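Local structure of uncharacterized protein (Staphylococcus aureus subsp. aureus, 3H04) at residues I150-T162 and Q171-K184. The protein is of unknown function but is probably an alpha/beta hydrolase that cleaves an ester or similar bond. Numbering follows the deposited sequence. Where two conformers were deposited one is given.
Sequences INETMIAQLTSPT and QRFLIYVYARGTGK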
loop_
_atom_site.group_PDB
_atom_site.type_symbol
_atom_site.label_atom_id
_atom_site.label_comp_id
_atom_site.label_asym_id
_atom_site.label_seq_id
_atom_site.Cartn_x
_atom_site.Cartn_y
_atom_site.Cartn_z
ATOM N N ILE A 150 -25.617 4.615 -6.670
ATOM C CA ILE A 150 -25.897 4.509 -5.230
ATOM C C ILE A 150 -26.205 5.904 -4.674
ATOM O O ILE A 150 -26.213 6.889 -5.424
ATOM C CB ILE A 150 -24.740 3.878 -4.477
ATOM C CG1 ILE A 150 -23.460 4.719 -4.592
ATOM C CG2 ILE A 150 -24.505 2.445 -4.984
ATOM C CD1 ILE A 150 -22.219 3.906 -4.389
ATOM N N ASN A 151 -26.532 5.994 -3.388
ATOM C CA ASN A 151 -26.715 7.305 -2.751
ATOM C C ASN A 151 -25.904 7.354 -1.441
ATOM O O ASN A 151 -25.268 6.381 -1.068
ATOM C CB ASN A 151 -28.193 7.523 -2.490
ATOM C CG ASN A 151 -28.752 6.442 -1.625
ATOM O OD1 ASN A 151 -28.131 6.090 -0.624
ATOM N ND2 ASN A 151 -29.829 5.826 -2.055
ATOM N N GLU A 152 -25.946 8.485 -0.756
ATOM C CA GLU A 152 -25.161 8.716 0.462
ATOM C C GLU A 152 -25.631 7.911 1.677
ATOM O O GLU A 152 -24.861 7.729 2.617
ATOM C CB GLU A 152 -25.221 10.211 0.860
ATOM C CG GLU A 152 -24.443 11.182 -0.019
ATOM C CD GLU A 152 -24.648 12.661 0.399
ATOM O OE1 GLU A 152 -25.790 13.187 0.321
ATOM O OE2 GLU A 152 -23.658 13.300 0.812
ATOM N N THR A 153 -26.894 7.496 1.698
ATOM C CA THR A 153 -27.372 6.668 2.810
ATOM C C THR A 153 -26.837 5.275 2.593
ATOM O O THR A 153 -26.309 4.690 3.513
ATOM C CB THR A 153 -28.881 6.592 2.940
ATOM O OG1 THR A 153 -29.367 7.851 3.388
ATOM C CG2 THR A 153 -29.302 5.500 3.962
ATOM N N MET A 154 -27.023 4.774 1.364
ATOM C CA MET A 154 -26.479 3.496 0.908
ATOM C C MET A 154 -25.027 3.417 1.364
ATOM O O MET A 154 -24.648 2.470 2.034
ATOM C CB MET A 154 -26.609 3.387 -0.631
ATOM C CG MET A 154 -26.817 1.982 -1.226
ATOM S SD MET A 154 -25.272 1.297 -1.845
ATOM C CE MET A 154 -24.266 1.701 -0.435
ATOM N N ILE A 155 -24.235 4.445 1.054
ATOM C CA ILE A 155 -22.799 4.463 1.398
ATOM C C ILE A 155 -22.544 4.605 2.894
ATOM O O ILE A 155 -21.673 3.921 3.439
ATOM C CB ILE A 155 -22.014 5.541 0.588
ATOM C CG1 ILE A 155 -22.296 5.402 -0.930
ATOM C CG2 ILE A 155 -20.532 5.490 0.871
ATOM C CD1 ILE A 155 -22.065 4.028 -1.511
ATOM N N ALA A 156 -23.346 5.412 3.597
ATOM C CA ALA A 156 -23.119 5.580 5.026
ATOM C C ALA A 156 -23.389 4.263 5.751
ATOM O O ALA A 156 -22.757 3.949 6.752
ATOM C CB ALA A 156 -23.985 6.669 5.570
ATOM N N GLN A 157 -24.316 3.469 5.244
ATOM C CA GLN A 157 -24.608 2.198 5.908
ATOM C C GLN A 157 -23.578 1.107 5.608
ATOM O O GLN A 157 -23.709 -0.016 6.098
ATOM C CB GLN A 157 -26.046 1.741 5.599
ATOM C CG GLN A 157 -27.135 2.696 6.141
ATOM C CD GLN A 157 -26.984 3.019 7.654
ATOM O OE1 GLN A 157 -26.794 4.180 8.039
ATOM N NE2 GLN A 157 -27.033 1.986 8.498
ATOM N N LEU A 158 -22.548 1.421 4.813
ATOM C CA LEU A 158 -21.450 0.480 4.602
ATOM C C LEU A 158 -20.277 0.759 5.527
ATOM O O LEU A 158 -19.300 -0.000 5.562
ATOM C CB LEU A 158 -21.038 0.499 3.150
ATOM C CG LEU A 158 -22.077 -0.048 2.187
ATOM C CD1 LEU A 158 -21.638 0.124 0.719
ATOM C CD2 LEU A 158 -22.402 -1.544 2.572
ATOM N N THR A 159 -20.392 1.849 6.296
ATOM C CA THR A 159 -19.428 2.192 7.297
ATOM C C THR A 159 -19.747 1.575 8.636
ATOM O O THR A 159 -20.864 1.065 8.916
ATOM C CB THR A 159 -19.258 3.741 7.462
ATOM O OG1 THR A 159 -20.444 4.294 8.007
ATOM C CG2 THR A 159 -18.961 4.388 6.138
ATOM N N SER A 160 -18.748 1.647 9.496
ATOM C CA SER A 160 -18.812 1.016 10.775
ATOM C C SER A 160 -18.990 2.103 11.834
ATOM O O SER A 160 -18.508 3.222 11.657
ATOM C CB SER A 160 -17.514 0.222 11.013
ATOM O OG SER A 160 -17.502 -0.318 12.320
ATOM N N PRO A 161 -19.678 1.782 12.945
ATOM C CA PRO A 161 -19.829 2.767 13.989
ATOM C C PRO A 161 -18.526 2.985 14.750
ATOM O O PRO A 161 -18.372 4.011 15.406
ATOM C CB PRO A 161 -20.938 2.187 14.898
ATOM C CG PRO A 161 -20.986 0.766 14.623
ATOM C CD PRO A 161 -20.334 0.507 13.281
ATOM N N THR A 162 -17.559 2.080 14.609
ATOM C CA THR A 162 -16.237 2.299 15.215
ATOM C C THR A 162 -15.155 1.846 14.190
ATOM O O THR A 162 -15.465 1.087 13.284
ATOM C CB THR A 162 -16.131 1.517 16.500
ATOM O OG1 THR A 162 -16.169 0.130 16.188
ATOM C CG2 THR A 162 -17.313 1.840 17.459
ATOM N N GLN A 171 -19.485 -5.524 1.010
ATOM C CA GLN A 171 -19.500 -4.494 -0.037
ATOM C C GLN A 171 -18.950 -3.113 0.341
ATOM O O GLN A 171 -19.210 -2.103 -0.269
ATOM C CB GLN A 171 -20.867 -4.398 -0.684
ATOM C CG GLN A 171 -21.913 -3.923 0.128
ATOM C CD GLN A 171 -22.584 -5.008 0.971
ATOM O OE1 GLN A 171 -21.987 -6.014 1.362
ATOM N NE2 GLN A 171 -23.806 -4.746 1.327
ATOM N N ARG A 172 -18.092 -3.109 1.325
ATOM C CA ARG A 172 -17.526 -1.902 1.813
ATOM C C ARG A 172 -16.799 -1.180 0.682
ATOM O O ARG A 172 -16.745 0.052 0.683
ATOM C CB ARG A 172 -16.543 -2.234 2.953
ATOM C CG ARG A 172 -15.920 -1.010 3.547
ATOM C CD ARG A 172 -15.143 -1.372 4.758
ATOM N NE ARG A 172 -14.449 -0.196 5.171
ATOM C CZ ARG A 172 -14.765 0.569 6.194
ATOM N NH1 ARG A 172 -15.758 0.250 7.028
ATOM N NH2 ARG A 172 -14.044 1.671 6.375
ATOM N N PHE A 173 -16.261 -1.927 -0.269
ATOM C CA PHE A 173 -15.534 -1.291 -1.375
ATOM C C PHE A 173 -16.314 -0.235 -2.167
ATOM O O PHE A 173 -15.700 0.661 -2.782
ATOM C CB PHE A 173 -14.932 -2.339 -2.276
ATOM C CG PHE A 173 -15.806 -2.772 -3.318
ATOM C CD1 PHE A 173 -15.863 -2.047 -4.479
ATOM C CD2 PHE A 173 -16.622 -3.875 -3.157
ATOM C CE1 PHE A 173 -16.650 -2.372 -5.448
ATOM C CE2 PHE A 173 -17.450 -4.228 -4.225
ATOM C CZ PHE A 173 -17.458 -3.460 -5.357
ATOM N N LEU A 174 -17.652 -0.264 -2.087
ATOM C CA LEU A 174 -18.451 0.764 -2.753
ATOM C C LEU A 174 -18.226 2.138 -2.177
ATOM O O LEU A 174 -18.479 3.105 -2.861
ATOM C CB LEU A 174 -19.942 0.434 -2.691
ATOM C CG LEU A 174 -20.363 -0.757 -3.544
ATOM C CD1 LEU A 174 -21.814 -1.160 -3.175
ATOM C CD2 LEU A 174 -20.205 -0.483 -5.051
ATOM N N ILE A 175 -17.790 2.220 -0.915
ATOM C CA ILE A 175 -17.432 3.523 -0.312
ATOM C C ILE A 175 -16.305 4.182 -1.125
ATOM O O ILE A 175 -16.323 5.397 -1.384
ATOM C CB ILE A 175 -16.959 3.376 1.139
ATOM C CG1 ILE A 175 -18.041 2.788 2.051
ATOM C CG2 ILE A 175 -16.538 4.763 1.731
ATOM C CD1 ILE A 175 -17.349 2.315 3.387
ATOM N N TYR A 176 -15.358 3.370 -1.568
ATOM C CA TYR A 176 -14.216 3.851 -2.379
ATOM C C TYR A 176 -14.656 4.192 -3.829
ATOM O O TYR A 176 -14.233 5.210 -4.391
ATOM C CB TYR A 176 -13.109 2.811 -2.395
ATOM C CG TYR A 176 -11.979 3.149 -3.356
ATOM C CD1 TYR A 176 -11.057 4.175 -3.035
ATOM C CD2 TYR A 176 -11.885 2.553 -4.579
ATOM C CE1 TYR A 176 -10.078 4.569 -3.899
ATOM C CE2 TYR A 176 -10.831 2.883 -5.465
ATOM C CZ TYR A 176 -9.923 3.899 -5.105
ATOM O OH TYR A 176 -8.874 4.358 -5.911
ATOM N N VAL A 177 -15.482 3.340 -4.425
ATOM C CA VAL A 177 -16.013 3.605 -5.760
ATOM C C VAL A 177 -16.759 4.938 -5.752
ATOM O O VAL A 177 -16.604 5.793 -6.657
ATOM C CB VAL A 177 -16.971 2.441 -6.194
ATOM C CG1 VAL A 177 -17.823 2.866 -7.365
ATOM C CG2 VAL A 177 -16.163 1.126 -6.613
ATOM N N TYR A 178 -17.553 5.125 -4.710
ATOM C CA TYR A 178 -18.320 6.348 -4.556
ATOM C C TYR A 178 -17.365 7.540 -4.411
ATOM O O TYR A 178 -17.538 8.567 -5.065
ATOM C CB TYR A 178 -19.210 6.244 -3.320
ATOM C CG TYR A 178 -19.996 7.499 -3.053
ATOM C CD1 TYR A 178 -21.112 7.802 -3.799
ATOM C CD2 TYR A 178 -19.623 8.366 -2.039
ATOM C CE1 TYR A 178 -21.875 8.974 -3.523
ATOM C CE2 TYR A 178 -20.343 9.521 -1.784
ATOM C CZ TYR A 178 -21.450 9.818 -2.524
ATOM O OH TYR A 178 -22.126 10.968 -2.248
ATOM N N ALA A 179 -16.391 7.400 -3.525
ATOM C CA ALA A 179 -15.439 8.482 -3.285
ATOM C C ALA A 179 -14.693 8.928 -4.566
ATOM O O ALA A 179 -14.645 10.158 -4.899
ATOM C CB ALA A 179 -14.428 8.050 -2.190
ATOM N N ARG A 180 -14.089 7.966 -5.276
ATOM C CA ARG A 180 -13.426 8.287 -6.573
ATOM C C ARG A 180 -14.395 8.780 -7.638
ATOM O O ARG A 180 -14.082 9.706 -8.409
ATOM C CB ARG A 180 -12.668 7.084 -7.110
ATOM C CG ARG A 180 -11.535 6.579 -6.251
ATOM C CD ARG A 180 -10.487 7.644 -5.875
ATOM N NE ARG A 180 -9.905 8.342 -7.031
ATOM C CZ ARG A 180 -8.998 7.823 -7.859
ATOM N NH1 ARG A 180 -8.532 6.576 -7.717
ATOM N NH2 ARG A 180 -8.558 8.543 -8.872
ATOM N N GLY A 181 -15.562 8.131 -7.737
ATOM C CA GLY A 181 -16.508 8.468 -8.759
ATOM C C GLY A 181 -17.201 9.821 -8.579
ATOM O O GLY A 181 -17.914 10.295 -9.511
ATOM N N THR A 182 -17.100 10.418 -7.377
ATOM C CA THR A 182 -17.693 11.750 -7.118
ATOM C C THR A 182 -16.614 12.788 -6.854
ATOM O O THR A 182 -16.917 13.980 -6.616
ATOM C CB THR A 182 -18.636 11.741 -5.918
ATOM O OG1 THR A 182 -17.946 11.267 -4.752
ATOM C CG2 THR A 182 -19.855 10.879 -6.197
ATOM N N GLY A 183 -15.359 12.347 -6.886
ATOM C CA GLY A 183 -14.227 13.235 -6.551
ATOM C C GLY A 183 -14.173 13.671 -5.087
ATOM O O GLY A 183 -13.592 14.705 -4.773
ATOM N N LYS A 184 -14.759 12.890 -4.183
ATOM C CA LYS A 184 -14.743 13.222 -2.756
ATOM C C LYS A 184 -13.669 12.468 -1.950
ATOM O O LYS A 184 -13.694 12.484 -0.730
ATOM C CB LYS A 184 -16.107 12.922 -2.147
ATOM C CG LYS A 184 -17.197 13.851 -2.606
ATOM C CD LYS A 184 -18.600 13.286 -2.295
ATOM C CE LYS A 184 -19.654 14.067 -3.136
ATOM N NZ LYS A 184 -21.073 13.865 -2.741
#
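Tyr178 sets its ring trans to the main-chain nitrogen (chi1 177°), which carries it out from helix 173-182 against helix 152-156, where Ile155, its CG1 beside the backbone N, lays that carbon over one ring face. This CH-pi contact puts CG1 4.1 Å from the Tyr178 ring centroid, 23° off the normal; Thr182 CG2 takes the opposite face. A flat aromatic suits the place, since it offers a broad apolar surface yet carries its hydroxyl to the edge of the contact, where Lys184 NZ donates to Tyr178 OH (3.1 Å). Glu152 CG lies beside the same hydroxyl, while its carboxylate stays beyond salt-bridge range of Lys184 and can probably add only a weak attraction.

Beta-branched Ile155 has a second arm for Ile175: its CG2 packs 3.9 Å from Ile175 CG1. In the type I turn Ala156 to Thr159, Leu158 uses its forked end to reach two neighbours, CD1 against Leu174 CB (3.8 Å) and CD2 against Gln171 CG (3.4 Å). Asn151, whose short side chain ends in a carbonyl, suits the N-cap of helix 152-156: OD1 accepts from Met154 N (2.6 Å).

Ile175 CD1 lies over one face of the Arg172 guanidinium, whose nitrogens are held by Met41 O, Gln168 and a salt bridge to Glu72; Glu72 also accepts from Ser160 N. No hydrogen bond joins the two segments directly, leaving apolar packing to unite helices that run in roughly opposing directions but cross at a marked angle (139°). They belong to the helical insertion between strands 121-125 and 212-217, a cap-like elaboration of the alpha/beta-hydrolase fold.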